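Local coordinates for outer surface protein (Bacillus cereus ATCC 14579, PDB 1X7F), which is of uncharacterised function but probably acts as a 6-phospho-N-acetylmuramidase, hydrolysing the glycosidic bond of sugars that carry 6-phospho-N-acetylmuramic acid, at residues I143-S148 with S165-C170; Y153-L158 with K194-R199. All coordinates share one frame; numbering follows the deposited sequence.

Contact 1: I143-S148 with S165-C170; sequences IELNVS and SALIGC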
loop_
_atom_site.group_PDB
_atom_site.type_symbol
_atom_site.label_atom_id
_atom_site.label_comp_id
_atom_site.label_asym_id
_atom_site.label_seq_id
_atom_site.Cartn_x
_atom_site.Cartn_y
_atom_site.Cartn_z
ATOM N N ILE A 143 -0.774 18.913 -10.498
ATOM C CA ILE A 143 0.683 18.889 -10.609
ATOM C C ILE A 143 1.227 17.877 -9.611
ATOM O O ILE A 143 1.215 18.123 -8.404
ATOM C CB ILE A 143 1.317 20.297 -10.376
ATOM C CG1 ILE A 143 0.616 21.406 -11.200
ATOM C CG2 ILE A 143 2.831 20.253 -10.627
ATOM C CD1 ILE A 143 0.591 21.204 -12.713
ATOM N N GLU A 144 1.684 16.735 -10.124
ATOM C CA GLU A 144 2.275 15.691 -9.286
ATOM C C GLU A 144 3.768 15.923 -9.048
ATOM O O GLU A 144 4.551 16.040 -9.988
ATOM C CB GLU A 144 2.036 14.298 -9.867
ATOM C CG GLU A 144 2.539 13.187 -8.953
ATOM C CD GLU A 144 1.967 11.836 -9.305
ATOM O OE1 GLU A 144 0.973 11.431 -8.680
ATOM O OE2 GLU A 144 2.508 11.171 -10.201
ATOM N N LEU A 145 4.143 15.999 -7.777
ATOM C CA LEU A 145 5.529 16.206 -7.392
ATOM C C LEU A 145 6.181 14.883 -6.989
ATOM O O LEU A 145 5.498 13.927 -6.609
ATOM C CB LEU A 145 5.622 17.205 -6.236
ATOM C CG LEU A 145 4.982 18.586 -6.391
ATOM C CD1 LEU A 145 4.990 19.269 -5.050
ATOM C CD2 LEU A 145 5.696 19.444 -7.441
ATOM N N ASN A 146 7.504 14.847 -7.079
ATOM C CA ASN A 146 8.288 13.705 -6.639
ATOM C C ASN A 146 8.412 13.740 -5.117
ATOM O O ASN A 146 9.000 14.664 -4.559
ATOM C CB ASN A 146 9.686 13.750 -7.297
ATOM C CG ASN A 146 10.442 12.422 -7.191
ATOM O OD1 ASN A 146 10.138 11.558 -6.355
ATOM N ND2 ASN A 146 11.417 12.251 -8.059
ATOM N N VAL A 147 7.861 12.733 -4.449
ATOM C CA VAL A 147 7.967 12.624 -2.983
ATOM C C VAL A 147 9.369 12.171 -2.551
ATOM O O VAL A 147 9.824 12.521 -1.456
ATOM C CB VAL A 147 6.873 11.701 -2.395
ATOM C CG1 VAL A 147 6.867 11.733 -0.869
ATOM C CG2 VAL A 147 5.516 12.148 -2.882
ATOM N N SER A 148 10.063 11.451 -3.443
ATOM C CA SER A 148 11.296 10.741 -3.107
ATOM C C SER A 148 12.552 11.578 -2.821
ATOM O O SER A 148 13.617 11.014 -2.599
ATOM C CB SER A 148 11.604 9.671 -4.164
ATOM O OG SER A 148 10.507 8.789 -4.332
ATOM N N SER A 165 -4.023 23.087 -3.508
ATOM C CA SER A 165 -5.093 22.157 -3.877
ATOM C C SER A 165 -4.916 21.472 -5.248
ATOM O O SER A 165 -5.579 20.474 -5.530
ATOM C CB SER A 165 -6.449 22.881 -3.784
ATOM O OG SER A 165 -7.322 22.511 -4.842
ATOM N N ALA A 166 -4.030 22.012 -6.088
ATOM C CA ALA A 166 -3.691 21.392 -7.376
ATOM C C ALA A 166 -2.544 20.365 -7.259
ATOM O O ALA A 166 -2.351 19.524 -8.146
ATOM C CB ALA A 166 -3.365 22.465 -8.418
ATOM N N LEU A 167 -1.806 20.416 -6.151
ATOM C CA LEU A 167 -0.681 19.511 -5.925
ATOM C C LEU A 167 -1.070 18.114 -5.428
ATOM O O LEU A 167 -1.961 17.959 -4.589
ATOM C CB LEU A 167 0.319 20.135 -4.945
ATOM C CG LEU A 167 1.058 21.409 -5.367
ATOM C CD1 LEU A 167 1.899 21.940 -4.213
ATOM C CD2 LEU A 167 1.920 21.179 -6.608
ATOM N N ILE A 168 -0.404 17.105 -5.992
ATOM C CA ILE A 168 -0.344 15.750 -5.441
ATOM C C ILE A 168 1.128 15.303 -5.455
ATOM O O ILE A 168 1.996 16.019 -5.974
ATOM C CB ILE A 168 -1.267 14.739 -6.208
ATOM C CG1 ILE A 168 -0.919 14.672 -7.702
ATOM C CG2 ILE A 168 -2.754 15.087 -5.998
ATOM C CD1 ILE A 168 -1.702 13.619 -8.484
ATOM N N GLY A 169 1.406 14.142 -4.874
ATOM C CA GLY A 169 2.750 13.628 -4.813
ATOM C C GLY A 169 2.826 12.139 -5.100
ATOM O O GLY A 169 1.963 11.364 -4.672
ATOM N N CYS A 170 3.864 11.734 -5.825
ATOM C CA CYS A 170 4.131 10.318 -6.010
ATOM C C CYS A 170 5.624 10.049 -5.945
ATOM O O CYS A 170 6.427 10.777 -6.524
ATOM C CB CYS A 170 3.535 9.804 -7.325
ATOM S SG CYS A 170 3.706 8.031 -7.589
#
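With CG anti to the backbone N (chi1 -175°) and the chain running on extended to CD, Glu144 lays one face of its carboxylate over Cys170 CB, while Ile168 puts CG1 between its own N and carbonyl carbon (chi1 57°), which carries CD1 up to the same carboxylate. The fit is snug: Glu144 CD lies 3.2 Å from Cys170 CB. From the other side of the carboxyl group, Ile168 CD1 comes to 3.5 Å from Glu144 OE1, a methyl against an oxygen. The polar demand of that oxygen is met by a salt bridge to Arg57.

Beneath these side chains the strands run parallel and in register. Ile143 N starts the ladder on Ala166 O at 2.9 Å, and bonds then alternate through Ile168 N, Leu145 N and Cys170 N. The one from Cys170 N to Leu145 O, 2.8 Å long, meets the oxygen almost head-on. Val147 N closes the series on Cys170 O at 3.2 Å, well above the carbonyl plane. Just there Val147 CG2 settles against bare backbone, 3.5 Å from Gly169 C. Asn146 OD1 accepts from Ser148 N in an Asx turn as the chain leaves the strand.

On the opposite face Leu145 CD1 touches Leu167 CD2 at 3.9 Å, and both leucines pack under Leu154 of helix 153-157. That helix links the two strands in a beta-alpha-beta unit; strand 119-122 flanks 142-146 on its other edge, and Ile91 of strand 89-94 meets Glu144 and Ile168 on the inner face.

Contact 2: Y153-L158 with K194-R199; sequences YLENIL and KKHGIR
His196 is the residue most covered here, its imidazole pushed in among Leu154, Glu155 and Leu158 of the short helix. NE2 donates to Glu155 OE2 over 2.6 Å. The oxygen lies practically in the plane of the imidazole, yet the ring nitrogen meets it from above the carboxylate, 58° out of that plane, and the carboxylate and ring planes are 62° apart. Glu155 gets there by a bend in its chain (chi2 -82°), which folds the carboxylate back to the ring edge. Lys195 NZ adds a long ion pair at 4.0 Å from the same OE2, and its CD lies over one face of the ring. Both the bond and the ion pair belong to one of two deposited conformers of Glu155, so neither need be permanent.

Leu154 supplies the apolar half. Its CD1 comes obliquely to the ring, 3.9 Å from His196 CD2, and its CD2 meets Ile198 CD1 tip to tip at 3.6 Å. Leu158 CD1 flanks the imidazole near ND1, 4.0 Å away, again obliquely. The polar pair lies toward solvent, whereas Leu154 and Ile198 are buried, with Phe193 beside both.

The turn carrying His196 is a Schellman motif: Gly197, with positive phi, ends helix 183-195 as Gly197 N bonds Lys194 O and Ile198 N bonds Phe193 O. Here the two neighbouring helices belong to the outer layer of a (beta/alpha)8 barrel, whose eight parallel strands lie inside.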
loop_
_atom_site.group_PDB
_atom_site.type_symbol
_atom_site.label_atom_id
_atom_site.label_comp_id
_atom_site.label_asym_id
_atom_site.label_seq_id
_atom_site.Cartn_x
_atom_site.Cartn_y
_atom_site.Cartn_z
ATOM N N TYR A 153 11.104 20.994 -0.196
ATOM C CA TYR A 153 10.677 21.274 -1.566
ATOM C C TYR A 153 9.325 21.983 -1.551
ATOM O O TYR A 153 9.160 23.039 -2.181
ATOM C CB TYR A 153 10.616 19.947 -2.343
ATOM C CG TYR A 153 10.253 20.020 -3.818
ATOM C CD1 TYR A 153 9.494 19.006 -4.403
ATOM C CD2 TYR A 153 10.670 21.080 -4.629
ATOM C CE1 TYR A 153 9.158 19.043 -5.751
ATOM C CE2 TYR A 153 10.330 21.126 -5.985
ATOM C CZ TYR A 153 9.570 20.102 -6.530
ATOM O OH TYR A 153 9.222 20.112 -7.855
ATOM N N LEU A 154 8.377 21.407 -0.810
ATOM C CA LEU A 154 7.052 22.004 -0.608
ATOM C C LEU A 154 7.085 23.392 0.028
ATOM O O LEU A 154 6.379 24.297 -0.432
ATOM C CB LEU A 154 6.153 21.073 0.215
ATOM C CG LEU A 154 5.506 19.884 -0.499
ATOM C CD1 LEU A 154 4.873 18.938 0.518
ATOM C CD2 LEU A 154 4.470 20.362 -1.509
ATOM N N GLU A 155 7.905 23.539 1.071
ATOM C CA GLU A 155 8.076 24.808 1.794
ATOM C C GLU A 155 8.488 25.927 0.843
ATOM O O GLU A 155 8.108 27.084 1.026
ATOM C CB GLU A 155 9.137 24.660 2.893
ATOM C CG GLU A 155 8.997 23.416 3.768
ATOM C CD GLU A 155 7.982 23.570 4.888
ATOM O OE1 GLU A 155 7.673 24.719 5.277
ATOM O OE2 GLU A 155 7.501 22.535 5.392
ATOM N N ASN A 156 9.270 25.555 -0.170
ATOM C CA ASN A 156 9.736 26.457 -1.215
ATOM C C ASN A 156 8.590 26.831 -2.166
ATOM O O ASN A 156 8.298 28.015 -2.356
ATOM C CB ASN A 156 10.900 25.791 -1.965
ATOM C CG ASN A 156 11.610 26.730 -2.919
ATOM O OD1 ASN A 156 11.835 27.909 -2.621
ATOM N ND2 ASN A 156 11.992 26.198 -4.075
ATOM N N ILE A 157 7.935 25.810 -2.726
ATOM C CA ILE A 157 6.803 25.972 -3.650
ATOM C C ILE A 157 5.664 26.800 -3.047
ATOM O O ILE A 157 5.145 27.707 -3.698
ATOM C CB ILE A 157 6.279 24.584 -4.135
ATOM C CG1 ILE A 157 7.350 23.854 -4.949
ATOM C CG2 ILE A 157 4.993 24.731 -4.958
ATOM C CD1 ILE A 157 7.065 22.377 -5.157
ATOM N N LEU A 158 5.298 26.492 -1.804
ATOM C CA LEU A 158 4.187 27.171 -1.129
ATOM C C LEU A 158 4.523 28.580 -0.619
ATOM O O LEU A 158 3.615 29.346 -0.275
ATOM C CB LEU A 158 3.627 26.304 0.002
ATOM C CG LEU A 158 3.125 24.905 -0.389
ATOM C CD1 LEU A 158 2.886 24.064 0.844
ATOM C CD2 LEU A 158 1.871 24.968 -1.247
ATOM N N LYS A 194 2.581 14.535 4.012
ATOM C CA LYS A 194 1.501 14.348 4.984
ATOM C C LYS A 194 1.359 15.578 5.893
ATOM O O LYS A 194 0.246 16.031 6.177
ATOM C CB LYS A 194 1.772 13.080 5.808
ATOM C CG LYS A 194 0.668 12.692 6.761
ATOM C CD LYS A 194 -0.308 11.717 6.133
ATOM C CE LYS A 194 -1.516 11.548 7.042
ATOM N NZ LYS A 194 -2.269 10.315 6.709
ATOM N N LYS A 195 2.490 16.129 6.333
ATOM C CA LYS A 195 2.495 17.343 7.145
ATOM C C LYS A 195 1.690 18.472 6.488
ATOM O O LYS A 195 1.014 19.237 7.173
ATOM C CB LYS A 195 3.927 17.823 7.422
ATOM C CG LYS A 195 4.025 18.726 8.650
ATOM C CD LYS A 195 4.842 19.987 8.398
ATOM C CE LYS A 195 6.314 19.796 8.744
ATOM N NZ LYS A 195 6.971 21.094 9.082
ATOM N N HIS A 196 1.769 18.560 5.163
ATOM C CA HIS A 196 1.096 19.612 4.406
ATOM C C HIS A 196 -0.232 19.169 3.794
ATOM O O HIS A 196 -0.806 19.881 2.967
ATOM C CB HIS A 196 2.033 20.154 3.328
ATOM C CG HIS A 196 3.221 20.879 3.879
ATOM N ND1 HIS A 196 3.142 22.161 4.378
ATOM C CD2 HIS A 196 4.512 20.497 4.024
ATOM C CE1 HIS A 196 4.335 22.542 4.797
ATOM N NE2 HIS A 196 5.184 21.551 4.595
ATOM N N GLY A 197 -0.717 17.998 4.210
ATOM C CA GLY A 197 -2.004 17.468 3.756
ATOM C C GLY A 197 -2.117 17.188 2.264
ATOM O O GLY A 197 -3.214 17.246 1.702
ATOM N N ILE A 198 -0.992 16.879 1.620
ATOM C CA ILE A 198 -0.980 16.596 0.182
ATOM C C ILE A 198 -1.017 15.090 -0.097
ATOM O O ILE A 198 -0.286 14.311 0.505
ATOM C CB ILE A 198 0.207 17.333 -0.515
ATOM C CG1 ILE A 198 -0.104 18.833 -0.575
ATOM C CG2 ILE A 198 0.482 16.786 -1.933
ATOM C CD1 ILE A 198 1.098 19.714 -0.517
ATOM N N ARG A 199 -1.919 14.708 -0.993
ATOM C CA ARG A 199 -2.136 13.336 -1.433
ATOM C C ARG A 199 -0.830 12.670 -1.850
ATOM O O ARG A 199 -0.093 13.214 -2.674
ATOM C CB ARG A 199 -3.052 13.407 -2.638
ATOM C CG ARG A 199 -4.023 12.291 -2.810
ATOM C CD ARG A 199 -5.035 12.612 -3.893
ATOM N NE ARG A 199 -5.134 11.499 -4.823
ATOM C CZ ARG A 199 -5.481 11.599 -6.096
ATOM N NH1 ARG A 199 -5.773 12.784 -6.640
ATOM N NH2 ARG A 199 -5.532 10.497 -6.830
#

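How the contacts relate
The centres of the two contacts lie 9 Å apart, and their segments alternate along the chain: 143-148, 153-158, 165-170, then 194-199. Contact 1 is a piece of the parallel barrel wall, and contact 2 lies in the helical layer outside it. Leu145 joins them, packing its CD1 against Leu154 and Ile157 and its CD2 against Tyr153. A second tie is a probable hydrogen bond from Gly169 N to Arg199 O, 2.8 Å, where the chain heads into strand 201-204. Strands 167-170 and 201-204 are neighbours in the barrel wall, consistent with this bond helping to close the barrel between them in the N-terminal family region.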